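Side-chain contacts in Serine/threonine-protein kinase Tel1 (Chaetomium thermophilum, PDB 6SKY), which probably acts as an ATP-dependent serine/threonine protein kinase that senses DNA damage and activates checkpoint signalling: residues A[2027-2030]-A[2036-2039]; A[2087-2092]-A[2131-2136]. All coordinates share one frame; numbering follows the deposited sequence.

Contact 1 (A[2027-2030]-A[2036-2039]); sequences PAPV and AVTV
Val-2037, in the first turn of helix 2035-2047, packs against Ala-2028 and Pro-2029 in the long loop between helices 2011-2021 and 2035-2047 of the alpha-solenoid FAT domain. Ala-2028 and Val-2037 have the nearest CA atoms of the two segments, 6.6 Å apart, and both point their CB atoms across the gap. The CB of Val-2037 stands back, 5.1 Å from Pro-2029 CD, and the branches beyond it differ sharply. Val-2037 CG1, anti to the backbone N (chi1 -177°), is carried out to the loop, where it sits 4.2 Å from Ala-2028 CB and 4.1 Å from Pro-2029 CD. Val-2037 CG2 lies on the backbone N side and comes no nearer than 4.6 Å to Pro-2029 CG. A single methyl thus meets the CD and CG atoms of the proline and the alanine methyl together, with the ring and the valine crossing at a slant. Phe-2015 of helix 2011-2021 touches both Pro-2029 and Val-2037, so the preceding helix is drawn into the same small apolar cluster. The loop backbone takes part as well: Pro-2029 O lies 3.9 Å from Val-2037 CG1 and accepts a weak hydrogen bond from Lys-2041 NZ, one helical turn further on.

Contact 2 (A[2087-2092]-A[2131-2136]); sequences LAALTE and LSCRET
The guanidinium of Arg-2134 receives the carboxylate of Glu-2092 at its edge, close to its own plane, while Leu-2131 CD2 lies over one face, 3.6 Å above the plane and displaced toward the rim. The carboxylate and guanidinium planes are turned 64° against each other. Glu-2092 OE2 is the oxygen that meets the guanidinium, in a salt bridge: Arg-2134 NH1 gives it a weak hydrogen bond at 3.5 Å, with an N-H...O angle of 154°, and Arg-2134 NE lies 3.7 Å from the same atom. Glu-2092 OE1 instead faces the root of the arginine, 4.1 Å from Arg-2134 CB. A bend at chi3 (-69°) brings the guanidinium round to the glutamate. Beside this polar pair, helices 2077-2097 and 2124-2143 approach through small side chains. Ala-2089 CB and Cys-2133 CB are 3.6 Å apart, and the CA atoms of these two residues, at 6.0 Å, are the nearest between the segments. On helix 2102-2119, between the two in sequence, Phe-2112 forms a cation-pi contact with Arg-2134, and Arg-2115 makes a long, weak ion pair with Glu-2092 OE2. The buried carboxylate is probably stabilised mainly by Arg-2134, whose charge it would partly offset.

Overall arrangement
The two contacts follow one another along the chain, contact 1 first, and their centres lie about 15 Å apart within the FAT domain, away from the nucleotide and magnesium sites. Helix 2035-2047 connects them: it supplies the second segment of contact 1 and packs on both helices of contact 2, with Thr-2038 CG2 3.9 Å from Leu-2090 CD1 and Val-2039 CG1 4.0 Å from Cys-2133 SG. Contact 1, farther from the centre of the chain (about 36 Å against 25 Å between centres), sets a loop on Val-2037, while Thr-2038 and Val-2039 meet contact 2. Arg-2019 touches Val-2039 and makes weak hydrogen bonds to Ser-2132 and Thr-2136, linking helix 2011-2021 to helix 2124-2143 as well.

Contact 1 (A[2027-2030]-A[2036-2039])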
# COMPACT_ATOMS: atom_id res chain seq x y z
N PRO A 2027 14.78 -40.35 -0.76
CA PRO A 2027 15.32 -41.20 -1.82
C PRO A 2027 15.18 -40.52 -3.17
O PRO A 2027 14.09 -40.46 -3.74
CB PRO A 2027 14.46 -42.47 -1.72
CG PRO A 2027 13.22 -42.05 -1.00
CD PRO A 2027 13.38 -40.68 -0.45
N ALA A 2028 16.28 -40.03 -3.69
CA ALA A 2028 16.24 -39.23 -4.91
C ALA A 2028 16.13 -40.14 -6.12
O ALA A 2028 16.87 -41.12 -6.22
CB ALA A 2028 17.49 -38.37 -5.02
N PRO A 2029 15.23 -39.85 -7.06
CA PRO A 2029 15.16 -40.64 -8.28
C PRO A 2029 16.45 -40.53 -9.08
O PRO A 2029 17.22 -39.58 -8.94
CB PRO A 2029 13.98 -40.04 -9.04
CG PRO A 2029 13.81 -38.69 -8.47
CD PRO A 2029 14.22 -38.78 -7.04
N VAL A 2030 16.69 -41.53 -9.92
CA VAL A 2030 17.87 -41.57 -10.78
C VAL A 2030 17.43 -41.34 -12.21
O VAL A 2030 16.35 -41.78 -12.62
CB VAL A 2030 18.62 -42.90 -10.62
CG1 VAL A 2030 17.70 -44.08 -10.89
CG2 VAL A 2030 19.84 -42.94 -11.52
N ALA A 2036 16.40 -29.50 -9.40
CA ALA A 2036 16.32 -29.59 -7.95
C ALA A 2036 16.83 -30.93 -7.46
O ALA A 2036 17.50 -31.00 -6.43
CB ALA A 2036 14.88 -29.36 -7.50
N VAL A 2037 16.56 -32.00 -8.21
CA VAL A 2037 17.03 -33.32 -7.83
C VAL A 2037 18.54 -33.41 -7.95
O VAL A 2037 19.21 -34.00 -7.10
CB VAL A 2037 16.33 -34.39 -8.67
CG1 VAL A 2037 16.75 -35.76 -8.24
CG2 VAL A 2037 14.84 -34.25 -8.54
N THR A 2038 19.11 -32.83 -9.00
CA THR A 2038 20.55 -32.82 -9.19
C THR A 2038 21.25 -32.11 -8.05
O THR A 2038 22.19 -32.64 -7.43
CB THR A 2038 20.88 -32.13 -10.51
OG1 THR A 2038 20.34 -32.88 -11.60
CG2 THR A 2038 22.36 -32.00 -10.70
N VAL A 2039 20.81 -30.89 -7.75
CA VAL A 2039 21.42 -30.11 -6.68
C VAL A 2039 21.22 -30.81 -5.34
O VAL A 2039 22.13 -30.85 -4.50
CB VAL A 2039 20.83 -28.69 -6.72
CG1 VAL A 2039 20.90 -28.05 -5.39
CG2 VAL A 2039 21.57 -27.87 -7.73

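Contact 2 (A[2087-2092]-A[2131-2136])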
# COMPACT_ATOMS: atom_id res chain seq x y z
N LEU A 2087 23.88 -25.53 -13.06
CA LEU A 2087 25.31 -25.58 -13.35
C LEU A 2087 26.08 -24.58 -12.51
O LEU A 2087 27.16 -24.90 -11.99
CB LEU A 2087 25.55 -25.31 -14.83
CG LEU A 2087 25.28 -26.41 -15.85
CD1 LEU A 2087 25.53 -25.87 -17.22
CD2 LEU A 2087 26.16 -27.57 -15.58
N ALA A 2088 25.56 -23.36 -12.37
CA ALA A 2088 26.25 -22.34 -11.58
C ALA A 2088 26.33 -22.73 -10.11
O ALA A 2088 27.36 -22.52 -9.45
CB ALA A 2088 25.56 -21.00 -11.74
N ALA A 2089 25.26 -23.30 -9.57
CA ALA A 2089 25.26 -23.76 -8.18
C ALA A 2089 26.28 -24.87 -7.96
O ALA A 2089 27.03 -24.85 -6.98
CB ALA A 2089 23.86 -24.24 -7.80
N LEU A 2090 26.30 -25.87 -8.85
CA LEU A 2090 27.28 -26.94 -8.71
C LEU A 2090 28.70 -26.43 -8.84
O LEU A 2090 29.60 -26.93 -8.17
CB LEU A 2090 27.02 -28.03 -9.75
CG LEU A 2090 25.76 -28.87 -9.57
CD1 LEU A 2090 25.46 -29.59 -10.85
CD2 LEU A 2090 25.96 -29.86 -8.48
N THR A 2091 28.92 -25.40 -9.65
CA THR A 2091 30.26 -24.85 -9.79
C THR A 2091 30.70 -24.11 -8.53
O THR A 2091 31.85 -24.22 -8.11
CB THR A 2091 30.33 -23.94 -11.01
OG1 THR A 2091 29.99 -24.70 -12.17
CG2 THR A 2091 31.70 -23.40 -11.19
N GLU A 2092 29.79 -23.36 -7.89
CA GLU A 2092 30.17 -22.69 -6.64
C GLU A 2092 30.42 -23.70 -5.52
O GLU A 2092 31.34 -23.52 -4.71
CB GLU A 2092 29.10 -21.69 -6.23
CG GLU A 2092 29.03 -20.45 -7.11
CD GLU A 2092 27.87 -19.53 -6.79
OE1 GLU A 2092 26.79 -20.03 -6.41
OE2 GLU A 2092 28.03 -18.29 -6.90
N LEU A 2131 21.32 -17.67 -5.36
CA LEU A 2131 21.62 -17.21 -4.01
C LEU A 2131 21.13 -18.20 -2.95
O LEU A 2131 21.80 -18.40 -1.93
CB LEU A 2131 21.00 -15.84 -3.79
CG LEU A 2131 21.72 -14.69 -4.48
CD1 LEU A 2131 21.03 -13.40 -4.15
CD2 LEU A 2131 23.14 -14.63 -4.04
N SER A 2132 19.99 -18.84 -3.18
CA SER A 2132 19.54 -19.85 -2.23
C SER A 2132 20.47 -21.05 -2.21
O SER A 2132 20.82 -21.56 -1.14
CB SER A 2132 18.13 -20.30 -2.58
OG SER A 2132 18.15 -21.17 -3.68
N CYS A 2133 20.92 -21.50 -3.39
CA CYS A 2133 21.87 -22.60 -3.40
C CYS A 2133 23.18 -22.22 -2.74
O CYS A 2133 23.82 -23.05 -2.09
CB CYS A 2133 22.10 -23.08 -4.83
SG CYS A 2133 20.78 -24.09 -5.47
N ARG A 2134 23.61 -20.96 -2.89
CA ARG A 2134 24.84 -20.53 -2.24
C ARG A 2134 24.71 -20.54 -0.73
O ARG A 2134 25.66 -20.87 -0.02
CB ARG A 2134 25.22 -19.13 -2.73
CG ARG A 2134 26.49 -18.61 -2.15
CD ARG A 2134 26.59 -17.12 -2.35
NE ARG A 2134 26.78 -16.77 -3.75
CZ ARG A 2134 26.84 -15.52 -4.19
NH1 ARG A 2134 27.01 -15.29 -5.48
NH2 ARG A 2134 26.72 -14.51 -3.35
N GLU A 2135 23.54 -20.17 -0.23
CA GLU A 2135 23.29 -20.25 1.21
C GLU A 2135 23.40 -21.68 1.71
O GLU A 2135 24.02 -21.94 2.75
CB GLU A 2135 21.91 -19.68 1.51
CG GLU A 2135 21.54 -19.67 2.95
CD GLU A 2135 20.05 -19.72 3.13
OE1 GLU A 2135 19.37 -20.18 2.19
OE2 GLU A 2135 19.56 -19.29 4.19
N THR A 2136 22.77 -22.61 1.00
CA THR A 2136 22.88 -24.02 1.38
C THR A 2136 24.33 -24.49 1.37
O THR A 2136 24.77 -25.19 2.29
CB THR A 2136 22.05 -24.89 0.45
OG1 THR A 2136 20.70 -24.44 0.46
CG2 THR A 2136 22.08 -26.31 0.91